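Local coordinates for protein transcriptional regulator, putative (Pseudomonas syringae pv. tomato, PDB 2R5F) that probably acts as a DNA-binding transcriptional regulator of the SorC family, whose putative sugar-binding domain is the part described here, at residues 6-14 and 23-31; 150-160 and 220-231. One frame throughout, in Å; residues are numbered along the deposited sequence.

Overall arrangement
Both contacts belong to the putative sugar-binding domain and meet on one mixed beta sheet, their centres about 20 Å apart. Interaction 1 comes first along the chain and closes before interaction 2 opens: helix 10-20 leads directly into strand 24-28, and the two pack together. Interaction 2 joins strands 155-162 and 226-230, its segments 150-160 and 220-231 being 60 residues apart at their closest ends, about 7 Å from the centre of the chain, whereas interaction 1 lies about 18 Å out. Strand 251-255 runs parallel to both 24-28 and 226-230 and so connects the two sites. Arg23 also packs against Asn225 and Arg226, bringing the N-terminal unit against the central strands.

Interaction 1: residues 6-14 and 23-31; sequences QGLHLELET and RQVIVVEAT. With SO4 (sulfate ion), chain C.
Glu13 reaches from the first turn of helix 10-20 to the backbone of strand 24-28, its side chain running antiparallel alongside that of Val27. Its CB lies near the carbonyl oxygen of Val25. CG, set anti to the carbonyl carbon (chi1 -71°), packs 3.7 Å from Val27 CG2; from there the chain runs extended to the carboxylate. At its tip, OE2 accepts a nearly straight hydrogen bond from Val27 N (2.8 Å, 166° at the hydrogen), met from above the carboxylate plane. A water donates to the same OE2 and to Val27 O, and accepts from His9 N. Helix and strand are consecutive and pack in a nearly antiparallel sense, the axes of 10-14 and 24-28 approaching to 7.7 Å at 144°, within the putative sugar-binding domain, whose family is placed in the NADP_Rossmann clan. The side chains of His9, at the N-cap position, and Glu29 cross at about a right angle, ring and carboxylate planes roughly halfway between parallel and perpendicular. NE2 donates to the anti lone pair of Glu29 OE2 over 2.7 Å, tilted somewhat from the ring plane, while ND1 faces O4 of a sulfate at 2.8 Å. If both nitrogens donate, as the geometry suggests, the ring is probably an imidazolium between two anions. Leu12 N and Arg15 also bind the sulfate, probably from the crystallisation liquor. Leu8 CD1 lies 3.4 Å from Glu29 OE1.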
# COMPACT_ATOMS: atom_id res chain seq x y z
N GLN A 6 -5.89 18.24 9.08
CA GLN A 6 -6.58 17.27 8.17
C GLN A 6 -7.89 17.85 7.64
O GLN A 6 -8.48 18.74 8.27
CB GLN A 6 -6.88 15.96 8.90
CG GLN A 6 -5.63 15.16 9.31
CD GLN A 6 -4.99 14.43 8.16
OE1 GLN A 6 -5.66 14.04 7.18
NE2 GLN A 6 -3.68 14.20 8.26
N GLY A 7 -8.34 17.33 6.50
CA GLY A 7 -9.66 17.67 5.94
C GLY A 7 -9.79 19.03 5.29
O GLY A 7 -10.90 19.52 5.07
N LEU A 8 -8.66 19.65 4.94
CA LEU A 8 -8.68 20.98 4.33
C LEU A 8 -8.99 20.98 2.81
O LEU A 8 -9.10 22.06 2.22
CB LEU A 8 -7.36 21.72 4.62
CG LEU A 8 -6.98 22.02 6.08
CD1 LEU A 8 -5.58 22.61 6.14
CD2 LEU A 8 -7.96 22.97 6.76
N HIS A 9 -9.14 19.80 2.19
CA HIS A 9 -9.40 19.73 0.74
C HIS A 9 -10.52 18.78 0.32
O HIS A 9 -10.33 17.91 -0.52
CB HIS A 9 -8.10 19.44 -0.02
CG HIS A 9 -7.02 20.44 0.27
ND1 HIS A 9 -6.96 21.66 -0.36
CD2 HIS A 9 -6.00 20.41 1.15
CE1 HIS A 9 -5.94 22.34 0.11
NE2 HIS A 9 -5.33 21.60 1.02
N LEU A 10 -11.71 19.02 0.87
CA LEU A 10 -12.84 18.09 0.75
C LEU A 10 -13.44 18.08 -0.63
O LEU A 10 -13.90 17.04 -1.11
CB LEU A 10 -13.92 18.39 1.80
CG LEU A 10 -13.62 18.15 3.29
CD1 LEU A 10 -14.86 18.49 4.15
CD2 LEU A 10 -13.12 16.73 3.60
N GLU A 11 -13.43 19.25 -1.28
CA GLU A 11 -13.87 19.36 -2.66
C GLU A 11 -12.92 18.66 -3.65
O GLU A 11 -13.35 17.99 -4.59
CB GLU A 11 -14.06 20.83 -3.02
CG GLU A 11 -15.05 21.56 -2.09
CD GLU A 11 -15.23 23.01 -2.45
OE1 GLU A 11 -14.41 23.56 -3.23
OE2 GLU A 11 -16.22 23.62 -1.96
N LEU A 12 -11.62 18.80 -3.45
CA LEU A 12 -10.64 18.10 -4.28
C LEU A 12 -10.81 16.57 -4.13
O LEU A 12 -10.84 15.84 -5.13
CB LEU A 12 -9.22 18.56 -3.92
CG LEU A 12 -7.98 18.00 -4.61
CD1 LEU A 12 -8.14 18.17 -6.12
CD2 LEU A 12 -6.73 18.75 -4.11
N GLU A 13 -10.92 16.09 -2.89
CA GLU A 13 -11.23 14.69 -2.62
C GLU A 13 -12.44 14.19 -3.42
O GLU A 13 -12.35 13.17 -4.13
CB GLU A 13 -11.49 14.51 -1.12
CG GLU A 13 -10.22 14.64 -0.28
CD GLU A 13 -10.46 14.51 1.24
OE1 GLU A 13 -11.59 14.19 1.66
OE2 GLU A 13 -9.49 14.72 2.01
N THR A 14 -13.56 14.93 -3.30
CA THR A 14 -14.78 14.64 -4.03
C THR A 14 -14.63 14.53 -5.57
O THR A 14 -15.14 13.58 -6.17
CB THR A 14 -15.88 15.68 -3.69
OG1 THR A 14 -16.23 15.51 -2.31
CG2 THR A 14 -17.11 15.47 -4.52
N ARG A 23 -13.75 4.94 -4.27
CA ARG A 23 -14.59 5.16 -3.10
C ARG A 23 -14.16 6.34 -2.23
O ARG A 23 -15.00 7.18 -1.90
CB ARG A 23 -14.62 3.91 -2.23
CG ARG A 23 -15.81 3.87 -1.29
CD ARG A 23 -15.52 3.06 -0.03
NE ARG A 23 -15.15 1.66 -0.25
CZ ARG A 23 -14.36 0.98 0.59
NH1 ARG A 23 -14.05 -0.30 0.35
NH2 ARG A 23 -13.86 1.58 1.67
N GLN A 24 -12.88 6.38 -1.85
CA GLN A 24 -12.41 7.39 -0.91
C GLN A 24 -11.06 7.93 -1.29
O GLN A 24 -10.17 7.19 -1.65
CB GLN A 24 -12.35 6.84 0.52
CG GLN A 24 -12.20 7.93 1.57
CD GLN A 24 -12.12 7.39 2.99
OE1 GLN A 24 -11.71 6.26 3.21
NE2 GLN A 24 -12.53 8.21 3.95
N VAL A 25 -10.92 9.25 -1.22
CA VAL A 25 -9.61 9.88 -1.34
C VAL A 25 -9.49 10.76 -0.10
O VAL A 25 -10.43 11.44 0.30
CB VAL A 25 -9.54 10.73 -2.64
CG1 VAL A 25 -8.35 11.64 -2.62
CG2 VAL A 25 -9.62 9.86 -3.91
N ILE A 26 -8.33 10.70 0.55
CA ILE A 26 -8.01 11.53 1.70
C ILE A 26 -6.84 12.37 1.26
O ILE A 26 -5.85 11.82 0.81
CB ILE A 26 -7.60 10.65 2.90
CG1 ILE A 26 -8.78 9.73 3.27
CG2 ILE A 26 -7.05 11.51 4.05
CD1 ILE A 26 -8.79 9.15 4.66
N VAL A 27 -6.96 13.70 1.36
CA VAL A 27 -5.88 14.60 0.94
C VAL A 27 -5.24 15.26 2.15
O VAL A 27 -5.93 15.85 3.00
CB VAL A 27 -6.33 15.66 -0.12
CG1 VAL A 27 -5.24 16.70 -0.35
CG2 VAL A 27 -6.70 14.99 -1.44
N VAL A 28 -3.91 15.15 2.22
CA VAL A 28 -3.10 15.68 3.31
C VAL A 28 -2.22 16.82 2.80
O VAL A 28 -1.88 16.85 1.62
CB VAL A 28 -2.26 14.56 4.02
CG1 VAL A 28 -3.16 13.33 4.32
CG2 VAL A 28 -1.03 14.10 3.17
N GLU A 29 -1.90 17.77 3.68
CA GLU A 29 -0.91 18.78 3.38
C GLU A 29 0.43 18.42 4.03
O GLU A 29 0.51 18.21 5.24
CB GLU A 29 -1.37 20.17 3.87
CG GLU A 29 -2.63 20.70 3.21
CD GLU A 29 -3.03 22.08 3.70
OE1 GLU A 29 -2.52 22.51 4.74
OE2 GLU A 29 -3.85 22.73 3.04
N ALA A 30 1.47 18.33 3.21
CA ALA A 30 2.83 18.17 3.72
C ALA A 30 3.29 19.46 4.38
O ALA A 30 2.95 20.55 3.92
CB ALA A 30 3.78 17.80 2.58
N THR A 31 4.06 19.35 5.47
CA THR A 31 4.71 20.53 6.03
C THR A 31 5.53 21.22 4.93
O THR A 31 5.45 22.45 4.76
CB THR A 31 5.63 20.21 7.23
OG1 THR A 31 4.88 19.52 8.25
CG2 THR A 31 6.19 21.51 7.82
S SO4 C . -9.81 22.22 -2.77
O1 SO4 C . -10.23 22.30 -4.18
O2 SO4 C . -10.21 23.41 -2.03
O3 SO4 C . -10.47 21.07 -2.14
O4 SO4 C . -8.34 22.14 -2.74
O HOH W 1 -5.72 18.40 4.46
O HOH W 2 -8.59 17.04 2.60

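Interaction 2: residues 150-160 and 220-231; sequences FDSITLAIVGI and KLRSINRVLGLA
The guanidinium of Arg226 has Leu155 CD1 over one face, 4.1 Å above the plane and over its centre; the same methyl also touches Arg226 CG, lying against the bent arginine chain. With CG anti to the backbone N (chi1 177°) and a bend at chi3, the arginine sends NE to the hydroxyl of Tyr50, and a long, weak ion pair joins NH2 to Asp59. The Phe150 ring meets Lys220 CE obliquely, 4.4 Å from CD2. From the Leu155-Arg226 end, strands 155-158 and 226-230 run parallel, and four backbone hydrogen bonds alternate between them: Ala156 N to Arg226 O, Leu228 N to Ala156 O (2.7 Å), Val158 N to Leu228 O and Leu230 N to Val158 O. CA-H...O contacts accompany this ladder, one from Leu155 CA to Arg226 O. At Ile160 the direct ladder ends, Ile160 N lying 4.2 Å from Leu230 O, and a water bridges these two atoms. On the side of the sheet with Ala156 and Val158, Ala156 CB sits 3.9 Å from Ile224 CD1 and close to Leu221 CD1, which also meets Val158 CG1; Ile224 CD1 further touches Ile153 CG2 at 3.8 Å. On the other side, Ile157 CG2 packs 3.8 Å from Leu230 CD1. This is the interior of the domain's sheet: strand 60-63 pairs parallel with 155-162 and strand 251-255 with 226-230, helix 36-54 packs on Ile157, Leu228 and Leu230, and strand 88-94 touches Phe150 and Ile153.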
# COMPACT_ATOMS: atom_id res chain seq x y z
N PHE A 150 -3.18 -15.09 1.10
CA PHE A 150 -3.63 -14.08 0.12
C PHE A 150 -5.14 -14.09 -0.07
O PHE A 150 -5.76 -13.04 -0.23
CB PHE A 150 -2.97 -14.26 -1.26
CG PHE A 150 -1.51 -13.88 -1.30
CD1 PHE A 150 -0.87 -13.36 -0.19
CD2 PHE A 150 -0.78 -14.05 -2.47
CE1 PHE A 150 0.49 -13.02 -0.23
CE2 PHE A 150 0.57 -13.72 -2.54
CZ PHE A 150 1.20 -13.20 -1.42
N ASP A 151 -5.74 -15.27 -0.04
CA ASP A 151 -7.16 -15.37 -0.31
C ASP A 151 -8.04 -14.93 0.86
O ASP A 151 -9.23 -14.65 0.67
CB ASP A 151 -7.49 -16.77 -0.82
CG ASP A 151 -6.96 -17.01 -2.23
OD1 ASP A 151 -7.61 -16.52 -3.18
OD2 ASP A 151 -5.89 -17.65 -2.38
N SER A 152 -7.46 -14.85 2.06
CA SER A 152 -8.19 -14.38 3.24
C SER A 152 -8.09 -12.86 3.41
O SER A 152 -8.92 -12.25 4.10
CB SER A 152 -7.72 -15.12 4.52
OG SER A 152 -7.51 -16.52 4.30
N ILE A 153 -7.09 -12.24 2.79
CA ILE A 153 -6.86 -10.79 2.98
C ILE A 153 -8.07 -9.92 2.66
O ILE A 153 -8.72 -10.08 1.63
CB ILE A 153 -5.62 -10.31 2.24
CG1 ILE A 153 -4.37 -10.82 2.97
CG2 ILE A 153 -5.58 -8.78 2.16
CD1 ILE A 153 -3.23 -10.95 2.05
N THR A 154 -8.38 -9.00 3.59
CA THR A 154 -9.53 -8.13 3.49
C THR A 154 -9.16 -6.66 3.38
O THR A 154 -9.96 -5.87 2.91
CB THR A 154 -10.47 -8.32 4.70
OG1 THR A 154 -9.84 -7.83 5.88
CG2 THR A 154 -10.81 -9.77 4.87
N LEU A 155 -7.96 -6.30 3.82
CA LEU A 155 -7.41 -4.97 3.67
C LEU A 155 -5.98 -5.04 3.18
O LEU A 155 -5.08 -5.46 3.92
CB LEU A 155 -7.44 -4.22 5.01
CG LEU A 155 -6.72 -2.86 5.14
CD1 LEU A 155 -7.30 -1.78 4.25
CD2 LEU A 155 -6.77 -2.42 6.59
N ALA A 156 -5.75 -4.68 1.92
CA ALA A 156 -4.37 -4.54 1.41
C ALA A 156 -3.91 -3.12 1.51
O ALA A 156 -4.59 -2.22 1.04
CB ALA A 156 -4.23 -5.08 -0.02
N ILE A 157 -2.74 -2.91 2.12
CA ILE A 157 -2.13 -1.61 2.19
C ILE A 157 -0.88 -1.59 1.30
O ILE A 157 0.05 -2.35 1.51
CB ILE A 157 -1.72 -1.24 3.65
CG1 ILE A 157 -2.86 -1.56 4.63
CG2 ILE A 157 -1.21 0.23 3.70
CD1 ILE A 157 -2.50 -1.42 6.02
N VAL A 158 -0.87 -0.72 0.29
CA VAL A 158 0.17 -0.79 -0.77
C VAL A 158 0.73 0.58 -1.11
O VAL A 158 0.01 1.59 -1.11
CB VAL A 158 -0.37 -1.48 -2.09
CG1 VAL A 158 -0.87 -2.93 -1.84
CG2 VAL A 158 -1.47 -0.64 -2.76
N GLY A 159 2.02 0.63 -1.40
CA GLY A 159 2.62 1.83 -1.93
C GLY A 159 2.48 1.68 -3.43
O GLY A 159 2.10 0.62 -3.92
N ILE A 160 2.79 2.74 -4.17
CA ILE A 160 2.71 2.70 -5.62
C ILE A 160 4.06 3.21 -6.10
O ILE A 160 4.46 4.32 -5.75
CB ILE A 160 1.51 3.56 -6.13
CG1 ILE A 160 0.18 2.91 -5.67
CG2 ILE A 160 1.51 3.69 -7.67
CD1 ILE A 160 -0.96 3.89 -5.52
N LYS A 220 -5.55 -10.58 -8.35
CA LYS A 220 -5.88 -10.88 -6.95
C LYS A 220 -6.13 -9.58 -6.15
O LYS A 220 -7.06 -9.50 -5.34
CB LYS A 220 -4.78 -11.72 -6.28
CG LYS A 220 -4.63 -13.14 -6.80
CD LYS A 220 -3.49 -13.91 -6.10
CE LYS A 220 -2.09 -13.57 -6.68
NZ LYS A 220 -1.97 -14.02 -8.11
N LEU A 221 -5.31 -8.56 -6.41
CA LEU A 221 -5.41 -7.29 -5.71
C LEU A 221 -6.76 -6.64 -5.96
O LEU A 221 -7.42 -6.18 -5.04
CB LEU A 221 -4.29 -6.35 -6.14
CG LEU A 221 -4.12 -5.00 -5.44
CD1 LEU A 221 -3.63 -5.18 -4.00
CD2 LEU A 221 -3.20 -4.11 -6.26
N ARG A 222 -7.19 -6.64 -7.22
CA ARG A 222 -8.41 -5.96 -7.62
C ARG A 222 -9.66 -6.47 -6.85
O ARG A 222 -10.53 -5.67 -6.50
CB ARG A 222 -8.59 -6.06 -9.14
CG ARG A 222 -9.24 -4.84 -9.76
CD ARG A 222 -10.75 -5.01 -9.88
NE ARG A 222 -11.33 -4.15 -10.91
CZ ARG A 222 -11.74 -2.91 -10.69
NH1 ARG A 222 -11.62 -2.38 -9.47
NH2 ARG A 222 -12.27 -2.19 -11.68
N SER A 223 -9.72 -7.77 -6.58
CA SER A 223 -10.85 -8.37 -5.85
C SER A 223 -10.83 -8.25 -4.31
O SER A 223 -11.76 -8.71 -3.65
CB SER A 223 -10.95 -9.85 -6.22
OG SER A 223 -9.81 -10.55 -5.76
N ILE A 224 -9.79 -7.66 -3.72
CA ILE A 224 -9.74 -7.53 -2.26
C ILE A 224 -10.81 -6.54 -1.76
O ILE A 224 -10.99 -5.47 -2.34
CB ILE A 224 -8.30 -7.19 -1.75
CG1 ILE A 224 -7.42 -8.44 -1.88
CG2 ILE A 224 -8.31 -6.73 -0.29
CD1 ILE A 224 -5.97 -8.22 -1.62
N ASN A 225 -11.52 -6.93 -0.69
CA ASN A 225 -12.54 -6.10 -0.04
C ASN A 225 -12.21 -4.59 -0.04
O ASN A 225 -13.07 -3.75 -0.33
CB ASN A 225 -12.81 -6.57 1.41
CG ASN A 225 -13.77 -7.77 1.50
OD1 ASN A 225 -13.80 -8.51 2.50
ND2 ASN A 225 -14.58 -7.97 0.45
N ARG A 226 -10.96 -4.25 0.26
CA ARG A 226 -10.54 -2.86 0.48
C ARG A 226 -9.03 -2.73 0.28
O ARG A 226 -8.23 -3.34 0.99
CB ARG A 226 -10.94 -2.46 1.90
CG ARG A 226 -10.55 -1.11 2.41
CD ARG A 226 -11.62 -0.76 3.44
NE ARG A 226 -11.11 -0.09 4.63
CZ ARG A 226 -10.94 -0.65 5.82
NH1 ARG A 226 -10.48 0.07 6.84
NH2 ARG A 226 -11.24 -1.93 6.02
N VAL A 227 -8.63 -1.97 -0.74
CA VAL A 227 -7.20 -1.75 -1.00
C VAL A 227 -6.89 -0.28 -0.72
O VAL A 227 -7.49 0.63 -1.32
CB VAL A 227 -6.80 -2.16 -2.43
CG1 VAL A 227 -5.32 -1.87 -2.70
CG2 VAL A 227 -7.10 -3.64 -2.65
N LEU A 228 -5.98 -0.08 0.23
CA LEU A 228 -5.52 1.24 0.62
C LEU A 228 -4.24 1.52 -0.14
O LEU A 228 -3.25 0.81 0.06
CB LEU A 228 -5.26 1.27 2.14
CG LEU A 228 -4.76 2.51 2.92
CD1 LEU A 228 -5.58 3.73 2.63
CD2 LEU A 228 -4.78 2.26 4.42
N GLY A 229 -4.25 2.52 -1.02
CA GLY A 229 -3.03 3.07 -1.61
C GLY A 229 -2.43 4.26 -0.88
O GLY A 229 -3.14 5.23 -0.58
N LEU A 230 -1.11 4.21 -0.62
CA LEU A 230 -0.42 5.29 0.06
C LEU A 230 0.72 5.82 -0.84
O LEU A 230 1.75 5.18 -0.91
CB LEU A 230 0.17 4.84 1.42
CG LEU A 230 -0.69 4.16 2.51
CD1 LEU A 230 0.18 3.79 3.69
CD2 LEU A 230 -1.88 5.03 2.98
N ALA A 231 0.53 6.98 -1.46
CA ALA A 231 1.49 7.48 -2.46
C ALA A 231 1.30 8.96 -2.76
O ALA A 231 0.19 9.43 -2.91
CB ALA A 231 1.31 6.68 -3.77
O HOH W 3 -10.99 -9.97 0.38
O HOH W 4 3.87 4.71 -2.42